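McyG protein (Microcystis aeruginosa PCC 7806, PDB 4R0M) binds phenylalanyl-adenylate and probably activates phenylalanine as the acyl-adenylate, next to a peptidyl carrier protein domain, in microcystin assembly. Local coordinates at residues K533-K536 with S537-K540; T433-E436 with K437-I440; G461-V464 with S465-A468. All coordinates share one frame; numbering follows the deposited sequence.

Contact 1: K533-K536 with S537-K540. With FA5 (adenosine-5'-[phenylalaninyl-phosphate]), chain C.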
loop_
_atom_site.group_PDB
_atom_site.type_symbol
_atom_site.label_atom_id
_atom_site.label_comp_id
_atom_site.label_asym_id
_atom_site.label_seq_id
_atom_site.Cartn_x
_atom_site.Cartn_y
_atom_site.Cartn_z
ATOM N N LYS A 533 0.071 -6.199 -2.962
ATOM C CA LYS A 533 1.456 -6.555 -3.229
ATOM C C LYS A 533 1.728 -7.959 -2.695
ATOM O O LYS A 533 1.587 -8.214 -1.493
ATOM C CB LYS A 533 2.407 -5.541 -2.586
ATOM C CG LYS A 533 3.885 -5.884 -2.720
ATOM C CD LYS A 533 4.784 -4.840 -2.065
ATOM C CE LYS A 533 4.721 -4.896 -0.546
ATOM N NZ LYS A 533 5.727 -3.996 0.086
ATOM N N VAL A 534 2.112 -8.862 -3.597
ATOM C CA VAL A 534 2.458 -10.237 -3.241
ATOM C C VAL A 534 3.673 -10.237 -2.314
ATOM O O VAL A 534 4.743 -9.743 -2.680
ATOM C CB VAL A 534 2.746 -11.101 -4.494
ATOM C CG1 VAL A 534 3.219 -12.494 -4.102
ATOM C CG2 VAL A 534 1.515 -11.199 -5.383
ATOM N N GLN A 535 3.494 -10.766 -1.107
ATOM C CA GLN A 535 4.599 -10.889 -0.159
ATOM C C GLN A 535 5.359 -12.198 -0.388
ATOM O O GLN A 535 4.892 -13.287 -0.035
ATOM C CB GLN A 535 4.130 -10.718 1.296
ATOM C CG GLN A 535 2.736 -11.250 1.592
ATOM C CD GLN A 535 2.080 -10.585 2.794
ATOM O OE1 GLN A 535 2.660 -9.713 3.442
ATOM N NE2 GLN A 535 0.855 -10.999 3.090
ATOM N N LYS A 536 6.532 -12.061 -1.000
ATOM C CA LYS A 536 7.327 -13.187 -1.481
ATOM C C LYS A 536 7.987 -13.988 -0.363
ATOM O O LYS A 536 8.318 -15.162 -0.550
ATOM C CB LYS A 536 8.383 -12.697 -2.475
ATOM C CG LYS A 536 7.805 -12.083 -3.738
ATOM C CD LYS A 536 8.874 -11.363 -4.540
ATOM C CE LYS A 536 8.246 -10.445 -5.572
ATOM N NZ LYS A 536 9.248 -9.509 -6.148
ATOM N N SER A 537 8.179 -13.347 0.789
ATOM C CA SER A 537 8.744 -14.006 1.965
ATOM C C SER A 537 7.856 -15.149 2.460
ATOM O O SER A 537 8.347 -16.240 2.748
ATOM C CB SER A 537 8.984 -12.992 3.081
ATOM O OG SER A 537 9.941 -12.028 2.680
ATOM N N LYS A 538 6.551 -14.889 2.542
ATOM C CA LYS A 538 5.577 -15.897 2.966
ATOM C C LYS A 538 5.482 -17.062 1.980
ATOM O O LYS A 538 5.282 -18.209 2.387
ATOM C CB LYS A 538 4.195 -15.271 3.178
ATOM C CG LYS A 538 4.057 -14.475 4.467
ATOM C CD LYS A 538 2.644 -13.929 4.630
ATOM C CE LYS A 538 2.470 -13.188 5.949
ATOM N NZ LYS A 538 2.475 -14.105 7.126
ATOM N N LEU A 539 5.629 -16.761 0.690
ATOM C CA LEU A 539 5.616 -17.787 -0.351
ATOM C C LEU A 539 6.891 -18.625 -0.353
ATOM O O LEU A 539 6.841 -19.831 -0.607
ATOM C CB LEU A 539 5.382 -17.172 -1.733
ATOM C CG LEU A 539 3.929 -16.921 -2.144
ATOM C CD1 LEU A 539 3.873 -16.147 -3.450
ATOM C CD2 LEU A 539 3.139 -18.219 -2.262
ATOM N N LYS A 540 8.024 -17.980 -0.073
ATOM C CA LYS A 540 9.304 -18.673 0.041
ATOM C C LYS A 540 9.263 -19.684 1.186
ATOM O O LYS A 540 9.689 -20.831 1.023
ATOM C CB LYS A 540 10.457 -17.682 0.230
ATOM C CG LYS A 540 11.839 -18.324 0.178
ATOM C CD LYS A 540 12.958 -17.329 0.453
ATOM C CE LYS A 540 13.353 -16.558 -0.796
ATOM N NZ LYS A 540 14.552 -15.706 -0.567
HETATM C C FA5 C . 3.628 0.921 0.896
HETATM O O FA5 C . 3.432 -0.028 0.146
HETATM C CA FA5 C . 3.891 2.291 0.326
HETATM N N FA5 C . 4.936 2.091 -0.649
HETATM C CB FA5 C . 2.660 2.878 -0.379
HETATM C CG FA5 C . 2.796 4.204 -1.138
HETATM C CD1 FA5 C . 4.015 4.760 -1.528
HETATM C CD2 FA5 C . 1.628 4.900 -1.478
HETATM C CE1 FA5 C . 4.064 5.975 -2.225
HETATM C CE2 FA5 C . 1.663 6.110 -2.180
HETATM C CZ FA5 C . 2.891 6.653 -2.555
HETATM P P FA5 C . 4.377 -0.584 3.034
HETATM O OP1 FA5 C . 3.413 -1.738 3.106
HETATM O OP2 FA5 C . 5.019 -0.095 4.308
HETATM O OP3 FA5 C . 3.628 0.678 2.338
HETATM O "O5'" FA5 C . 5.542 -1.030 2.013
HETATM C "C5'" FA5 C . 6.680 -0.217 1.739
HETATM C "C4'" FA5 C . 7.595 -0.984 0.797
HETATM O "O4'" FA5 C . 6.996 -1.188 -0.489
HETATM C "C3'" FA5 C . 8.889 -0.253 0.504
HETATM O "O3'" FA5 C . 9.854 -0.434 1.539
HETATM C "C2'" FA5 C . 9.321 -0.894 -0.795
HETATM O "O2'" FA5 C . 9.998 -2.131 -0.544
HETATM C "C1'" FA5 C . 8.013 -1.196 -1.495
HETATM N N9 FA5 C . 7.758 -0.136 -2.505
HETATM C C8 FA5 C . 6.905 0.894 -2.364
HETATM N N7 FA5 C . 6.894 1.688 -3.463
HETATM C C5 FA5 C . 7.770 1.167 -4.341
HETATM C C6 FA5 C . 8.253 1.504 -5.703
HETATM N N6 FA5 C . 7.786 2.588 -6.365
HETATM N N1 FA5 C . 9.180 0.693 -6.268
HETATM C C2 FA5 C . 9.661 -0.390 -5.622
HETATM N N3 FA5 C . 9.264 -0.758 -4.389
HETATM C C4 FA5 C . 8.340 -0.034 -3.705
#
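The side-chain amide of Q535 is the flat group here, and the aliphatic end of K538 covers one of its faces. K538 CD sits 3.8 Å from Q535 NE2, and K538 CE lies over the same face. The two side chains run side by side and point the same way. Q535 CG is turned only 34° from the backbone N (chi1), well short of a staggered position. The rest of the chain is extended and carries the amide alongside K538. An alanine here would remove that amide and is likely to leave the K538 methylenes without their support. Q535 also occupies the N-cap position of the helix. The first turn closes with a bond from K540 N to K536 O, 2.9 Å long and 151° at the hydrogen. On another side of the turn V534 CG1 meets L539 CD1 at 3.8 Å, a small apolar contact. K533 points its amine to the adenylate: K533 NZ donates to O4' of FA5 at 3.1 Å, and O5' of FA5 is 3.5 Å from the same NZ. This is consistent with K533 being the lysine of the last core motif of adenylation domains, which reaches the active site in the adenylate-forming state. The segment leads from a loop into helix 536-545. V534 and L539 rest on A468 of strand 468-474, K540 touches F470 and V472 on that strand, and Q535 packs on P527 and T529 in a loop.

Contact 2: T433-E436 with K437-I440. With FA5 (adenosine-5'-[phenylalaninyl-phosphate]), chain C.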
loop_
_atom_site.group_PDB
_atom_site.type_symbol
_atom_site.label_atom_id
_atom_site.label_comp_id
_atom_site.label_asym_id
_atom_site.label_seq_id
_atom_site.Cartn_x
_atom_site.Cartn_y
_atom_site.Cartn_z
ATOM N N THR A 433 15.858 -0.943 -7.212
ATOM C CA THR A 433 16.234 -2.107 -8.019
ATOM C C THR A 433 15.726 -3.421 -7.425
ATOM O O THR A 433 15.407 -4.362 -8.158
ATOM C CB THR A 433 17.758 -2.183 -8.235
ATOM O OG1 THR A 433 18.432 -2.074 -6.974
ATOM C CG2 THR A 433 18.221 -1.055 -9.143
ATOM N N GLY A 434 15.655 -3.480 -6.099
ATOM C CA GLY A 434 15.128 -4.649 -5.406
ATOM C C GLY A 434 14.996 -4.437 -3.911
ATOM O O GLY A 434 15.141 -3.317 -3.413
ATOM N N ARG A 435 14.708 -5.523 -3.201
ATOM C CA ARG A 435 14.630 -5.512 -1.746
ATOM C C ARG A 435 15.644 -6.492 -1.154
ATOM O O ARG A 435 15.904 -7.551 -1.733
ATOM C CB ARG A 435 13.206 -5.840 -1.277
ATOM C CG ARG A 435 13.046 -5.900 0.233
ATOM C CD ARG A 435 11.657 -5.507 0.694
ATOM N NE ARG A 435 11.616 -5.412 2.151
ATOM C CZ ARG A 435 11.892 -4.313 2.850
ATOM N NH1 ARG A 435 12.218 -3.180 2.238
ATOM N NH2 ARG A 435 11.833 -4.347 4.173
ATOM N N GLU A 436 16.212 -6.122 -0.006
ATOM C CA GLU A 436 17.192 -6.947 0.701
ATOM C C GLU A 436 16.688 -8.362 0.971
ATOM O O GLU A 436 15.507 -8.566 1.268
ATOM C CB GLU A 436 17.602 -6.287 2.020
ATOM C CG GLU A 436 18.681 -5.227 1.884
ATOM C CD GLU A 436 19.280 -4.833 3.222
ATOM O OE1 GLU A 436 18.569 -4.208 4.039
ATOM O OE2 GLU A 436 20.466 -5.148 3.456
ATOM N N LYS A 437 17.604 -9.326 0.858
ATOM C CA LYS A 437 17.337 -10.754 1.102
ATOM C C LYS A 437 16.199 -11.317 0.232
ATOM O O LYS A 437 15.495 -12.249 0.629
ATOM C CB LYS A 437 17.107 -11.028 2.600
ATOM C CG LYS A 437 18.180 -10.434 3.509
ATOM C CD LYS A 437 18.011 -10.838 4.967
ATOM C CE LYS A 437 18.820 -12.084 5.299
ATOM N NZ LYS A 437 18.893 -12.330 6.767
ATOM N N GLN A 438 16.036 -10.732 -0.954
ATOM C CA GLN A 438 15.068 -11.197 -1.946
ATOM C C GLN A 438 15.670 -11.140 -3.348
ATOM O O GLN A 438 14.951 -11.186 -4.351
ATOM C CB GLN A 438 13.783 -10.367 -1.886
ATOM C CG GLN A 438 12.826 -10.777 -0.780
ATOM C CD GLN A 438 11.511 -10.026 -0.835
ATOM O OE1 GLN A 438 11.152 -9.316 0.103
ATOM N NE2 GLN A 438 10.785 -10.175 -1.939
ATOM N N GLU A 439 16.996 -11.040 -3.404
ATOM C CA GLU A 439 17.730 -10.998 -4.664
ATOM C C GLU A 439 17.713 -12.354 -5.358
ATOM O O GLU A 439 17.744 -13.398 -4.704
ATOM C CB GLU A 439 19.176 -10.568 -4.421
ATOM C CG GLU A 439 19.332 -9.131 -3.953
ATOM C CD GLU A 439 20.620 -8.907 -3.187
ATOM O OE1 GLU A 439 21.373 -7.980 -3.550
ATOM O OE2 GLU A 439 20.880 -9.660 -2.222
ATOM N N ILE A 440 17.655 -12.325 -6.686
ATOM C CA ILE A 440 17.733 -13.538 -7.488
ATOM C C ILE A 440 19.082 -13.557 -8.207
ATOM O O ILE A 440 19.242 -12.975 -9.283
ATOM C CB ILE A 440 16.546 -13.660 -8.472
ATOM C CG1 ILE A 440 15.215 -13.580 -7.712
ATOM C CG2 ILE A 440 16.636 -14.959 -9.265
ATOM C CD1 ILE A 440 13.994 -13.395 -8.588
HETATM C C FA5 C . 3.628 0.921 0.896
HETATM O O FA5 C . 3.432 -0.028 0.146
HETATM C CA FA5 C . 3.891 2.291 0.326
HETATM N N FA5 C . 4.936 2.091 -0.649
HETATM C CB FA5 C . 2.660 2.878 -0.379
HETATM C CG FA5 C . 2.796 4.204 -1.138
HETATM C CD1 FA5 C . 4.015 4.760 -1.528
HETATM C CD2 FA5 C . 1.628 4.900 -1.478
HETATM C CE1 FA5 C . 4.064 5.975 -2.225
HETATM C CE2 FA5 C . 1.663 6.110 -2.180
HETATM C CZ FA5 C . 2.891 6.653 -2.555
HETATM P P FA5 C . 4.377 -0.584 3.034
HETATM O OP1 FA5 C . 3.413 -1.738 3.106
HETATM O OP2 FA5 C . 5.019 -0.095 4.308
HETATM O OP3 FA5 C . 3.628 0.678 2.338
HETATM O "O5'" FA5 C . 5.542 -1.030 2.013
HETATM C "C5'" FA5 C . 6.680 -0.217 1.739
HETATM C "C4'" FA5 C . 7.595 -0.984 0.797
HETATM O "O4'" FA5 C . 6.996 -1.188 -0.489
HETATM C "C3'" FA5 C . 8.889 -0.253 0.504
HETATM O "O3'" FA5 C . 9.854 -0.434 1.539
HETATM C "C2'" FA5 C . 9.321 -0.894 -0.795
HETATM O "O2'" FA5 C . 9.998 -2.131 -0.544
HETATM C "C1'" FA5 C . 8.013 -1.196 -1.495
HETATM N N9 FA5 C . 7.758 -0.136 -2.505
HETATM C C8 FA5 C . 6.905 0.894 -2.364
HETATM N N7 FA5 C . 6.894 1.688 -3.463
HETATM C C5 FA5 C . 7.770 1.167 -4.341
HETATM C C6 FA5 C . 8.253 1.504 -5.703
HETATM N N6 FA5 C . 7.786 2.588 -6.365
HETATM N N1 FA5 C . 9.180 0.693 -6.268
HETATM C C2 FA5 C . 9.661 -0.390 -5.622
HETATM N N3 FA5 C . 9.264 -0.758 -4.389
HETATM C C4 FA5 C . 8.340 -0.034 -3.705
#
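R435 and Q438 mark the two ends of a type II beta turn that begins at the last residue of strand 429-435. On the way to it, T433 and G434 both face L422, which makes a classic beta bulge at the end of the strand. R435 comes next. Its CG is anti to the backbone N (chi1 178°), and the chain runs extended to NE, which sends the guanidinium toward the ligand. R435 NH1 lies 3.7 Å from O3' of FA5, obliquely, near the ribose hydroxyls. The same NH1 is held by a salt bridge to D421 and a hydrogen bond to T419 O. Q438 OE1 stands at the edge of the guanidinium, near its plane, 3.9 Å from R435 CD. The amide and guanidinium planes are 77° apart. R435 O accepts a weak bond from Q438 N, 3.3 Å and 129°, and Q438 CB packs against R435 O at 3.5 Å. E436 takes the second place of the turn, and K437, with positive phi, the third. K437 probably corresponds to the hinge position of adenylation domains, and the turn probably lies where the C-terminal subdomain swings. D421 OD1 also bonds FA5, so this one carboxylate ties the arginine to the ligand. The pairing probably steadies both charges beside the ribose, while the weak turn bond probably adds little.

Contact 3: G461-V464 with S465-A468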
loop_
_atom_site.group_PDB
_atom_site.type_symbol
_atom_site.label_atom_id
_atom_site.label_comp_id
_atom_site.label_asym_id
_atom_site.label_seq_id
_atom_site.Cartn_x
_atom_site.Cartn_y
_atom_site.Cartn_z
ATOM N N GLY A 461 -3.472 -17.375 -19.795
ATOM C CA GLY A 461 -3.706 -18.365 -18.744
ATOM C C GLY A 461 -3.104 -18.011 -17.396
ATOM O O GLY A 461 -3.354 -18.696 -16.402
ATOM N N VAL A 462 -2.304 -16.946 -17.362
ATOM C CA VAL A 462 -1.708 -16.460 -16.116
ATOM C C VAL A 462 -2.469 -15.223 -15.640
ATOM O O VAL A 462 -2.496 -14.197 -16.328
ATOM C CB VAL A 462 -0.205 -16.138 -16.287
ATOM C CG1 VAL A 462 0.379 -15.560 -15.004
ATOM C CG2 VAL A 462 0.563 -17.384 -16.711
ATOM N N LYS A 463 -3.095 -15.330 -14.470
ATOM C CA LYS A 463 -3.892 -14.234 -13.925
ATOM C C LYS A 463 -2.998 -13.155 -13.323
ATOM O O LYS A 463 -2.197 -13.426 -12.426
ATOM C CB LYS A 463 -4.907 -14.743 -12.899
ATOM C CG LYS A 463 -6.113 -13.832 -12.732
ATOM C CD LYS A 463 -7.136 -14.427 -11.776
ATOM C CE LYS A 463 -8.314 -13.484 -11.559
ATOM N NZ LYS A 463 -9.164 -13.326 -12.774
ATOM N N VAL A 464 -3.145 -11.945 -13.825
ATOM C CA VAL A 464 -2.342 -10.816 -13.406
ATOM C C VAL A 464 -2.545 -10.438 -11.943
ATOM O O VAL A 464 -3.647 -10.360 -11.468
ATOM C CB VAL A 464 -2.595 -9.623 -14.330
ATOM C CG1 VAL A 464 -2.013 -8.335 -13.790
ATOM C CG2 VAL A 464 -2.018 -9.883 -15.694
ATOM N N SER A 465 -1.438 -10.152 -11.284
ATOM C CA SER A 465 -1.358 -9.770 -9.887
ATOM C C SER A 465 -1.271 -10.890 -8.853
ATOM O O SER A 465 -1.312 -10.640 -7.690
ATOM C CB SER A 465 -2.512 -8.873 -9.520
ATOM O OG SER A 465 -3.686 -9.595 -9.368
ATOM N N TYR A 466 -1.121 -12.118 -9.306
ATOM C CA TYR A 466 -0.937 -13.269 -8.447
ATOM C C TYR A 466 0.362 -14.004 -8.665
ATOM O O TYR A 466 0.460 -15.150 -8.348
ATOM C CB TYR A 466 -2.070 -14.246 -8.634
ATOM C CG TYR A 466 -3.412 -13.720 -8.316
ATOM C CD1 TYR A 466 -3.884 -13.747 -7.050
ATOM C CD2 TYR A 466 -4.209 -13.207 -9.285
ATOM C CE1 TYR A 466 -5.109 -13.264 -6.745
ATOM C CE2 TYR A 466 -5.440 -12.725 -8.988
ATOM C CZ TYR A 466 -5.877 -12.768 -7.709
ATOM O OH TYR A 466 -7.096 -12.306 -7.396
ATOM N N THR A 467 1.338 -13.350 -9.260
ATOM C CA THR A 467 2.539 -13.998 -9.698
ATOM C C THR A 467 3.726 -13.587 -8.872
ATOM O O THR A 467 3.777 -12.504 -8.423
ATOM C CB THR A 467 2.787 -13.709 -11.165
ATOM O OG1 THR A 467 1.663 -14.118 -11.908
ATOM C CG2 THR A 467 3.928 -14.462 -11.641
ATOM N N ALA A 468 4.647 -14.497 -8.619
ATOM C CA ALA A 468 5.856 -14.209 -7.850
ATOM C C ALA A 468 7.060 -14.990 -8.373
ATOM O O ALA A 468 6.928 -16.130 -8.823
ATOM C CB ALA A 468 5.635 -14.504 -6.376
#
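T467 OG1 is the polar atom on which this turn region gathers. It makes a weak hydrogen bond to OE2 of E457, in helix 449-457, and V462 packs against it. That same OE2 accepts a hydrogen bond from S465 N, so one carboxylate oxygen holds the third residue of the turn and, just past the turn, T467. The V462 contact is apolar on its own side: V462 CG1 lies 3.6 Å from T467 OG1, and the two side chains cross at about a right angle. The turn is type II by its backbone angles and runs from K463 to Y466. S465 takes its third position with positive phi. Y466 N is 3.6 Å from K463 O, and no hydrogen bond closes the turn there. K463 and Y466 carry the side-chain packing across the turn. Their side chains lie side by side and point the same way. K463 CD comes within 3.7 Å of Y466 CE2, obliquely to the ring. K463 CG and CE lie 4.0 and 3.9 Å from Y466 CE2. K463 CG is roughly anti to the backbone N (chi1 -156°), and the chain stays extended as far as CE before it bends, which lays its methylenes along the tyrosine. At the ring edge, in the ring plane, sits K463 O, 3.7 Å from Y466 CD2. Farther out, K528 makes a cation-pi contact with the ring and R523 bonds the hydroxyl. Chemically, then, the turn relies on partners beyond itself. Its amide at S465 is tied to a helix carboxylate. The bond at the tyrosine hydroxyl fixes where the ring end sits, while the lysine methylenes and the cation beside the ring probably hinder its turning.

Along the chain the order is contact 2, contact 3, contact 1. Contacts 1 and 2 have centres 12 Å apart, and both touch the adenylate: R435 near the ribose hydroxyls, K533 at the ribose ring oxygen. They meet directly where K536 CD packs on Q438 NE2. Contacts 1 and 3 have centres 13 Å apart, and contact 1 touches A468 of contact 3, at the start of strand 468-474. Contacts 2 and 3 are 20 Å apart between centres and do not touch, so contact 1 bridges them. The arrangement links the probable hinge turn, helix 536-545 and the 461-468 loop, and fits a C-terminal subdomain that closes over the ligand.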